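Local atomic coordinates of amidase, hydantoinase/carbamoylase family (Burkholderia vietnamiensis, PDB entry 5I4M), a protein that probably hydrolyses N-carbamoyl-L-amino acids, acting as a zinc-dependent, two-subunit amidohydrolase of the peptidase M20 family. Residues 237-242 with 325-330; 264-269 with 321-326; 268-273 with 304-309. One frame throughout, in Å; residues are numbered along the deposited sequence.

Contact 1 of 3, residues 237-242 with 325-330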
loop_
_atom_site.group_PDB
_atom_site.type_symbol
_atom_site.label_atom_id
_atom_site.label_comp_id
_atom_site.label_asym_id
_atom_site.label_seq_id
_atom_site.Cartn_x
_atom_site.Cartn_y
_atom_site.Cartn_z
ATOM N N TYR A 237 12.184 10.498 7.414
ATOM C CA TYR A 237 13.012 9.543 6.689
ATOM C C TYR A 237 12.181 8.810 5.651
ATOM O O TYR A 237 10.965 8.667 5.792
ATOM C CB TYR A 237 13.628 8.487 7.621
ATOM C CG TYR A 237 14.374 9.051 8.793
ATOM C CD1 TYR A 237 13.695 9.517 9.915
ATOM C CD2 TYR A 237 15.758 9.103 8.792
ATOM C CE1 TYR A 237 14.377 10.033 10.995
ATOM C CE2 TYR A 237 16.452 9.611 9.879
ATOM C CZ TYR A 237 15.751 10.074 10.975
ATOM O OH TYR A 237 16.432 10.586 12.056
ATOM N N GLU A 238 12.875 8.317 4.623
ATOM C CA GLU A 238 12.353 7.348 3.673
ATOM C C GLU A 238 13.276 6.137 3.679
ATOM O O GLU A 238 14.499 6.282 3.558
ATOM C CB GLU A 238 12.257 7.945 2.262
ATOM C CG GLU A 238 11.153 9.004 2.131
ATOM C CD GLU A 238 11.029 9.598 0.732
ATOM O OE1 GLU A 238 10.072 10.373 0.506
ATOM O OE2 GLU A 238 11.870 9.289 -0.140
ATOM N N ILE A 239 12.701 4.952 3.837
ATOM C CA ILE A 239 13.477 3.718 3.897
ATOM C C ILE A 239 12.884 2.739 2.899
ATOM O O ILE A 239 11.667 2.527 2.883
ATOM C CB ILE A 239 13.471 3.105 5.309
ATOM C CG1 ILE A 239 14.138 4.055 6.300
ATOM C CG2 ILE A 239 14.217 1.774 5.304
ATOM C CD1 ILE A 239 14.000 3.625 7.757
ATOM N N THR A 240 13.733 2.154 2.060
ATOM C CA THR A 240 13.323 1.020 1.241
ATOM C C THR A 240 14.161 -0.182 1.656
ATOM O O THR A 240 15.394 -0.109 1.650
ATOM C CB THR A 240 13.493 1.310 -0.254
ATOM O OG1 THR A 240 12.634 2.394 -0.637
ATOM C CG2 THR A 240 13.131 0.077 -1.078
ATOM N N PHE A 241 13.491 -1.258 2.064
ATOM C CA PHE A 241 14.125 -2.558 2.239
ATOM C C PHE A 241 13.953 -3.360 0.956
ATOM O O PHE A 241 12.850 -3.420 0.404
ATOM C CB PHE A 241 13.478 -3.349 3.379
ATOM C CG PHE A 241 13.963 -2.990 4.750
ATOM C CD1 PHE A 241 15.277 -2.634 4.974
ATOM C CD2 PHE A 241 13.096 -3.062 5.828
ATOM C CE1 PHE A 241 15.720 -2.328 6.261
ATOM C CE2 PHE A 241 13.527 -2.758 7.104
ATOM C CZ PHE A 241 14.846 -2.388 7.318
ATOM N N THR A 242 15.021 -4.008 0.507
ATOM C CA THR A 242 14.927 -4.937 -0.613
ATOM C C THR A 242 15.342 -6.325 -0.147
ATOM O O THR A 242 16.445 -6.504 0.384
ATOM C CB THR A 242 15.787 -4.479 -1.787
ATOM O OG1 THR A 242 15.397 -3.152 -2.175
ATOM C CG2 THR A 242 15.582 -5.428 -2.970
ATOM N N ASP A 325 20.872 2.639 13.751
ATOM C CA ASP A 325 21.460 1.425 14.307
ATOM C C ASP A 325 20.475 0.264 14.264
ATOM O O ASP A 325 20.825 -0.851 13.852
ATOM C CB ASP A 325 21.911 1.696 15.742
ATOM C CG ASP A 325 22.551 0.492 16.385
ATOM O OD1 ASP A 325 23.599 0.045 15.881
ATOM O OD2 ASP A 325 22.013 0.002 17.401
ATOM N N GLY A 326 19.232 0.506 14.687
ATOM C CA GLY A 326 18.266 -0.577 14.750
ATOM C C GLY A 326 17.852 -1.059 13.374
ATOM O O GLY A 326 17.605 -2.251 13.173
ATOM N N VAL A 327 17.752 -0.138 12.413
ATOM C CA VAL A 327 17.419 -0.523 11.042
ATOM C C VAL A 327 18.510 -1.418 10.471
ATOM O O VAL A 327 18.226 -2.434 9.824
ATOM C CB VAL A 327 17.207 0.734 10.178
ATOM C CG1 VAL A 327 17.302 0.400 8.683
ATOM C CG2 VAL A 327 15.854 1.393 10.503
ATOM N N ALA A 328 19.777 -1.056 10.703
ATOM C CA ALA A 328 20.874 -1.890 10.214
ATOM C C ALA A 328 20.826 -3.276 10.834
ATOM O O ALA A 328 21.076 -4.278 10.156
ATOM C CB ALA A 328 22.220 -1.232 10.514
ATOM N N ARG A 329 20.521 -3.356 12.127
ATOM C CA ARG A 329 20.487 -4.659 12.787
ATOM C C ARG A 329 19.374 -5.527 12.219
ATOM O O ARG A 329 19.574 -6.720 11.956
ATOM C CB ARG A 329 20.307 -4.469 14.288
ATOM C CG ARG A 329 20.078 -5.775 15.045
ATOM C CD ARG A 329 19.644 -5.503 16.482
ATOM N NE ARG A 329 18.644 -4.438 16.549
ATOM C CZ ARG A 329 17.340 -4.612 16.344
ATOM N NH1 ARG A 329 16.867 -5.822 16.055
ATOM N NH2 ARG A 329 16.511 -3.575 16.424
ATOM N N ILE A 330 18.192 -4.942 12.025
ATOM C CA ILE A 330 17.065 -5.697 11.486
ATOM C C ILE A 330 17.376 -6.184 10.079
ATOM O O ILE A 330 17.104 -7.340 9.732
ATOM C CB ILE A 330 15.789 -4.832 11.530
ATOM C CG1 ILE A 330 15.287 -4.722 12.972
ATOM C CG2 ILE A 330 14.711 -5.406 10.612
ATOM C CD1 ILE A 330 14.297 -3.583 13.197
#

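Contact 2 of 3, residues 264-269 with 321-326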
loop_
_atom_site.group_PDB
_atom_site.type_symbol
_atom_site.label_atom_id
_atom_site.label_comp_id
_atom_site.label_asym_id
_atom_site.label_seq_id
_atom_site.Cartn_x
_atom_site.Cartn_y
_atom_site.Cartn_z
ATOM N N SER A 264 8.074 -4.290 9.075
ATOM C CA SER A 264 7.215 -4.406 10.249
ATOM C C SER A 264 8.023 -4.330 11.538
ATOM O O SER A 264 7.576 -3.741 12.533
ATOM C CB SER A 264 6.433 -5.720 10.193
ATOM O OG SER A 264 5.512 -5.680 9.122
ATOM N N ARG A 265 9.208 -4.931 11.548
ATOM C CA ARG A 265 10.028 -4.823 12.747
ATOM C C ARG A 265 10.481 -3.389 12.976
ATOM O O ARG A 265 10.651 -2.972 14.129
ATOM C CB ARG A 265 11.214 -5.778 12.651
ATOM C CG ARG A 265 10.763 -7.204 12.895
ATOM C CD ARG A 265 11.878 -8.228 12.710
ATOM N NE ARG A 265 11.360 -9.568 12.965
ATOM C CZ ARG A 265 11.986 -10.689 12.631
ATOM N NH1 ARG A 265 13.168 -10.635 12.021
ATOM N NH2 ARG A 265 11.427 -11.863 12.899
ATOM N N VAL A 266 10.662 -2.614 11.902
ATOM C CA VAL A 266 11.043 -1.215 12.083
ATOM C C VAL A 266 9.855 -0.395 12.571
ATOM O O VAL A 266 10.027 0.548 13.352
ATOM C CB VAL A 266 11.641 -0.632 10.789
ATOM C CG1 VAL A 266 11.996 0.844 10.979
ATOM C CG2 VAL A 266 12.898 -1.418 10.385
ATOM N N VAL A 267 8.639 -0.732 12.137
ATOM C CA VAL A 267 7.465 -0.044 12.679
ATOM C C VAL A 267 7.438 -0.176 14.196
ATOM O O VAL A 267 7.200 0.801 14.923
ATOM C CB VAL A 267 6.176 -0.592 12.038
ATOM C CG1 VAL A 267 4.933 -0.081 12.789
ATOM C CG2 VAL A 267 6.092 -0.191 10.562
ATOM N N ASP A 268 7.714 -1.382 14.696
ATOM C CA ASP A 268 7.751 -1.617 16.137
ATOM C C ASP A 268 8.919 -0.881 16.782
ATOM O O ASP A 268 8.770 -0.284 17.856
ATOM C CB ASP A 268 7.840 -3.123 16.400
ATOM C CG ASP A 268 7.140 -3.550 17.678
ATOM O OD1 ASP A 268 6.339 -2.768 18.228
ATOM O OD2 ASP A 268 7.379 -4.694 18.118
ATOM N N LEU A 269 10.086 -0.905 16.136
ATOM C CA LEU A 269 11.243 -0.180 16.654
ATOM C C LEU A 269 10.978 1.321 16.726
ATOM O O LEU A 269 11.336 1.979 17.710
ATOM C CB LEU A 269 12.464 -0.462 15.775
ATOM C CG LEU A 269 13.693 0.418 16.019
ATOM C CD1 LEU A 269 14.285 0.124 17.374
ATOM C CD2 LEU A 269 14.721 0.218 14.911
ATOM N N ALA A 321 20.043 8.370 15.792
ATOM C CA ALA A 321 21.101 7.366 15.848
ATOM C C ALA A 321 20.531 5.993 16.185
ATOM O O ALA A 321 20.984 4.975 15.646
ATOM C CB ALA A 321 22.172 7.780 16.864
ATOM N N ALA A 322 19.510 5.955 17.047
ATOM C CA ALA A 322 18.890 4.689 17.424
ATOM C C ALA A 322 18.158 4.066 16.251
ATOM O O ALA A 322 18.192 2.843 16.071
ATOM C CB ALA A 322 17.934 4.896 18.601
ATOM N N LEU A 323 17.479 4.886 15.445
ATOM C CA LEU A 323 16.836 4.359 14.244
ATOM C C LEU A 323 17.865 3.760 13.290
ATOM O O LEU A 323 17.689 2.643 12.794
ATOM C CB LEU A 323 16.036 5.453 13.542
ATOM C CG LEU A 323 15.432 5.013 12.199
ATOM C CD1 LEU A 323 14.259 4.089 12.427
ATOM C CD2 LEU A 323 15.007 6.225 11.371
ATOM N N ARG A 324 18.943 4.499 13.000
ATOM C CA ARG A 324 19.894 4.013 12.003
ATOM C C ARG A 324 20.554 2.721 12.463
ATOM O O ARG A 324 20.747 1.793 11.670
ATOM C CB ARG A 324 20.941 5.084 11.704
ATOM C CG ARG A 324 20.342 6.305 11.018
ATOM C CD ARG A 324 21.354 7.425 10.933
ATOM N NE ARG A 324 20.767 8.656 10.407
ATOM C CZ ARG A 324 20.808 9.000 9.129
ATOM N NH1 ARG A 324 21.393 8.197 8.250
ATOM N NH2 ARG A 324 20.273 10.144 8.734
ATOM N N ASP A 325 20.872 2.639 13.751
ATOM C CA ASP A 325 21.460 1.425 14.307
ATOM C C ASP A 325 20.475 0.264 14.264
ATOM O O ASP A 325 20.825 -0.851 13.852
ATOM C CB ASP A 325 21.911 1.696 15.742
ATOM C CG ASP A 325 22.551 0.492 16.385
ATOM O OD1 ASP A 325 23.599 0.045 15.881
ATOM O OD2 ASP A 325 22.013 0.002 17.401
ATOM N N GLY A 326 19.232 0.506 14.687
ATOM C CA GLY A 326 18.266 -0.577 14.750
ATOM C C GLY A 326 17.852 -1.059 13.374
ATOM O O GLY A 326 17.605 -2.251 13.173
#

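Contact 3 of 3, residues 268-273 with 304-309. With 3PG (3-phosphoglyceric acid), chain E.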
loop_
_atom_site.group_PDB
_atom_site.type_symbol
_atom_site.label_atom_id
_atom_site.label_comp_id
_atom_site.label_asym_id
_atom_site.label_seq_id
_atom_site.Cartn_x
_atom_site.Cartn_y
_atom_site.Cartn_z
ATOM N N ASP A 268 7.714 -1.382 14.696
ATOM C CA ASP A 268 7.751 -1.617 16.137
ATOM C C ASP A 268 8.919 -0.881 16.782
ATOM O O ASP A 268 8.770 -0.284 17.856
ATOM C CB ASP A 268 7.840 -3.123 16.400
ATOM C CG ASP A 268 7.140 -3.550 17.678
ATOM O OD1 ASP A 268 6.339 -2.768 18.228
ATOM O OD2 ASP A 268 7.379 -4.694 18.118
ATOM N N LEU A 269 10.086 -0.905 16.136
ATOM C CA LEU A 269 11.243 -0.180 16.654
ATOM C C LEU A 269 10.978 1.321 16.726
ATOM O O LEU A 269 11.336 1.979 17.710
ATOM C CB LEU A 269 12.464 -0.462 15.775
ATOM C CG LEU A 269 13.693 0.418 16.019
ATOM C CD1 LEU A 269 14.285 0.124 17.374
ATOM C CD2 LEU A 269 14.721 0.218 14.911
ATOM N N VAL A 270 10.365 1.882 15.684
ATOM C CA VAL A 270 10.063 3.313 15.669
ATOM C C VAL A 270 9.181 3.682 16.852
ATOM O O VAL A 270 9.422 4.679 17.544
ATOM C CB VAL A 270 9.410 3.700 14.331
ATOM C CG1 VAL A 270 8.680 5.049 14.429
ATOM C CG2 VAL A 270 10.459 3.725 13.239
ATOM N N ASN A 271 8.145 2.877 17.104
ATOM C CA ASN A 271 7.290 3.117 18.261
ATOM C C ASN A 271 8.094 3.024 19.549
ATOM O O ASN A 271 7.984 3.886 20.432
ATOM C CB ASN A 271 6.133 2.121 18.266
ATOM C CG ASN A 271 5.174 2.338 19.426
ATOM O OD1 ASN A 271 4.324 3.236 19.395
ATOM N ND2 ASN A 271 5.296 1.509 20.446
ATOM N N ARG A 272 8.943 2.001 19.658
ATOM C CA ARG A 272 9.763 1.860 20.855
ATOM C C ARG A 272 10.636 3.091 21.069
ATOM O O ARG A 272 10.766 3.592 22.194
ATOM C CB ARG A 272 10.620 0.600 20.737
ATOM C CG ARG A 272 11.385 0.240 21.977
ATOM C CD ARG A 272 10.450 -0.347 22.999
ATOM N NE ARG A 272 10.064 0.614 24.025
ATOM C CZ ARG A 272 8.941 0.531 24.730
ATOM N NH1 ARG A 272 8.668 1.442 25.654
ATOM N NH2 ARG A 272 8.080 -0.456 24.497
ATOM N N ILE A 273 11.241 3.597 19.994
ATOM C CA ILE A 273 12.090 4.783 20.111
ATOM C C ILE A 273 11.271 5.980 20.579
ATOM O O ILE A 273 11.713 6.757 21.435
ATOM C CB ILE A 273 12.805 5.048 18.775
ATOM C CG1 ILE A 273 13.863 3.965 18.560
ATOM C CG2 ILE A 273 13.403 6.464 18.741
ATOM C CD1 ILE A 273 14.556 4.008 17.207
ATOM N N PHE A 304 8.875 2.697 3.177
ATOM C CA PHE A 304 8.084 3.264 4.265
ATOM C C PHE A 304 8.774 4.512 4.802
ATOM O O PHE A 304 9.945 4.780 4.511
ATOM C CB PHE A 304 7.821 2.244 5.380
ATOM C CG PHE A 304 9.067 1.721 6.040
ATOM C CD1 PHE A 304 9.793 0.691 5.461
ATOM C CD2 PHE A 304 9.499 2.252 7.232
ATOM C CE1 PHE A 304 10.942 0.207 6.070
ATOM C CE2 PHE A 304 10.646 1.774 7.842
ATOM C CZ PHE A 304 11.365 0.753 7.254
ATOM N N THR A 305 8.017 5.279 5.585
ATOM C CA THR A 305 8.473 6.553 6.122
ATOM C C THR A 305 8.637 6.469 7.630
ATOM O O THR A 305 7.992 5.656 8.303
ATOM C CB THR A 305 7.495 7.685 5.784
ATOM O OG1 THR A 305 6.206 7.398 6.348
ATOM C CG2 THR A 305 7.362 7.832 4.275
ATOM N N VAL A 306 9.510 7.317 8.158
ATOM C CA VAL A 306 9.648 7.474 9.598
ATOM C C VAL A 306 9.536 8.949 9.925
ATOM O O VAL A 306 10.076 9.797 9.207
ATOM C CB VAL A 306 10.972 6.892 10.121
ATOM C CG1 VAL A 306 11.077 7.094 11.629
ATOM C CG2 VAL A 306 11.038 5.430 9.787
ATOM N N ASP A 307 8.797 9.248 10.990
ATOM C CA ASP A 307 8.518 10.601 11.455
ATOM C C ASP A 307 8.973 10.651 12.905
ATOM O O ASP A 307 8.420 9.934 13.746
ATOM C CB ASP A 307 7.018 10.899 11.315
ATOM C CG ASP A 307 6.625 12.304 11.767
ATOM O OD1 ASP A 307 6.932 12.706 12.909
ATOM O OD2 ASP A 307 5.960 12.990 10.966
ATOM N N PHE A 308 9.997 11.459 13.187
ATOM C CA PHE A 308 10.534 11.643 14.533
ATOM C C PHE A 308 10.416 13.109 14.925
ATOM O O PHE A 308 10.725 13.994 14.124
ATOM C CB PHE A 308 12.029 11.290 14.626
ATOM C CG PHE A 308 12.350 9.815 14.786
ATOM C CD1 PHE A 308 11.409 8.892 15.205
ATOM C CD2 PHE A 308 13.647 9.380 14.547
ATOM C CE1 PHE A 308 11.757 7.554 15.366
ATOM C CE2 PHE A 308 14.003 8.044 14.707
ATOM C CZ PHE A 308 13.064 7.130 15.116
ATOM N N ARG A 309 10.020 13.376 16.172
ATOM C CA ARG A 309 9.958 14.751 16.663
ATOM C C ARG A 309 10.360 14.791 18.131
ATOM O O ARG A 309 10.073 13.858 18.889
ATOM C CB ARG A 309 8.544 15.344 16.519
ATOM C CG ARG A 309 7.869 14.938 15.221
ATOM C CD ARG A 309 6.506 15.588 15.066
ATOM N NE ARG A 309 5.902 15.117 13.827
ATOM C CZ ARG A 309 5.030 15.811 13.110
ATOM N NH1 ARG A 309 4.635 17.014 13.521
ATOM N NH2 ARG A 309 4.582 15.315 11.966
HETATM C C1 3PG E . 3.626 18.346 10.432
HETATM O O1 3PG E . 3.317 17.154 10.249
HETATM O O2 3PG E . 3.888 18.811 11.563
HETATM C C2 3PG E . 3.685 19.244 9.230
HETATM O O3 3PG E . 4.495 20.399 9.512
HETATM C C3 3PG E . 2.278 19.691 8.905
HETATM O O1P 3PG E . 1.777 20.490 9.980
HETATM P P 3PG E . 0.168 20.779 10.076
HETATM O O2P 3PG E . -0.284 21.145 8.682
HETATM O O3P 3PG E . -0.409 19.451 10.547
HETATM O O4P 3PG E . 0.070 21.946 11.075
#

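Contact 1 of 3, residues 237-242 with 325-330
The F241 ring meets helix 325-330 obliquely: V327 CG1 lies 4.0 Å from F241 CZ, and I330 CG2 is a looser neighbour at 4.5 Å from the same F241 CZ. The other flat group, the guanidinium of R329, stays within its own helix, where G326 O lies 3.6 Å above the R329 guanidinium plane, offset toward its rim. On the strand, I239 and F241 are two residues apart and therefore point to the same side, at the helix. V327 serves both by splitting its branches. With CG1 anti to its backbone N (chi1 162°), that methyl goes to F241, while V327 CG2 comes within 4.0 Å of I239 CD1, the two side chains running alongside one another in opposite senses. V266 of helix 259-276 and T338 of strand 337-350 also touch both F241 and V327. E238, alternating with I239, instead forms a salt bridge to R295 of the second subunit. Nearby, Y237 OH is hydrogen-bonded to D320 OD1 of helix 313-334. No hydrogen bond joins the two segments themselves, which meet through buried aliphatic and aromatic groups; this implies cohesion through shape and exclusion of water.

Contact 2 of 3, residues 264-269 with 321-326
Helices 264-269 and 321-326 run roughly antiparallel, their short axes 10.7 Å apart at a signed crossing angle of 154°, with L269 and G326 nearest in the backbone at 7.3 Å between CA atoms. They are parts of the two helices, 259-276 and 313-334, of the beta-alpha-beta-beta-alpha-beta dimerisation domain of the M20 family, whose ferredoxin-like topology puts both helices on one side of an antiparallel sheet.

L269 makes the tightest approach. Its CB bond points at the other helix, and with CG anti to the backbone N (chi1 169°) the side chain is carried on across the gap to the glycine. There L269 CD2 rests against bare main chain, 3.6 Å from G326 CA and 3.7 Å from G326 C; because G326 has no side chain, a leucine methyl can come this close to the helix backbone. One turn earlier, L323 O is a more distant neighbour of the same methyl.

The second point of contact lies deeper, towards the sheet. Neither V266 nor L323 directs its CB bond straight at the partner helix, yet L323 reaches over with its CD1 branch. L323 also touches Y237, V306 and F308 on the strands, and V266 touches F241 and F304, so this pair joins the helix interface to the core beneath it.

Polar groups lie on the outer side of 264-269, where it meets the second subunit: R265 NE forms a salt bridge with D268 OD1 of the second subunit, and D268 OD1 forms one with R265 NE of that subunit. Within the chain, the deeper link is a methyl-to-methyl contact, V266 CG1 to L323 CD1 at 4.2 Å.

Contact 3 of 3, residues 268-273 with 304-309
R309, the last residue of segment 304-309 on strand 297-310, belongs to the 3-phosphoglycerate pocket, while the strand's other side packs under helix 268-273 in the dimerisation domain. Helix and strand segments are almost exactly parallel, 2° apart. With V270 CG1 trans to the backbone N (chi1 162°), its two methyls are split between F308 and V306. The methyl ends of V270 and V306 meet tip to tip, V270 CG2 lying 3.8 Å from V306 CG1, whereas V270 CG1 crosses to F308 CE1 at 4.1 Å. The I273 side chain runs roughly perpendicular to that of F308, with I273 CG2 3.7 Å from F308 CZ. V306 CG1, two residues earlier, sits over one face of F308 near its rim, and L316 of helix 313-334 also touches the ring.

D307 and R309, which alternate with V306 and F308, carry the polar chemistry. D307 grips R309 side-on, each oxygen using its syn lone pair: R309 NE to D307 OD1 is 2.8 Å with an N-H...O angle of 170°, and R309 NH2 to D307 OD2 is 2.9 Å. Both oxygens lie close to the guanidinium plane. R309 also donates to the ligand carboxylate, NH1 to 3PG O2 and NH2 to 3PG O1, each at 2.8 Å. G376 O takes a further bond from NH1, while H247 and N296 of the second subunit bind the ligand too.

D307 is thus a second-shell residue: its paired bonds fix the rotation of the guanidinium, presenting NH1 and NH2 to the two carboxylate oxygens, while V306 and F308 tie the same strand to the helix.

Overall arrangement
All three contacts are apolar, without hydrogen bonds across their segments, and join two helices to one sheet. In contacts 1 and 3 every touching residue is buried; in contact 2, L269 is partly exposed. Contacts 1 and 2 share helix 313-334, contacts 2 and 3 helix 259-276, and the strands of contacts 1 and 3 are sheet neighbours. Contact 2 bridges the two helices and touches the side chains of contacts 1 and 3, for example with L323 N 3.5 Å from I273 CD1. All three have a residue touching the second subunit, but contact 2 has the reciprocal R265-D268 bridges beside it. Contact 3 alone includes a ligand-binding residue, on a strand that combines an apolar side with a salt-bridged arginine.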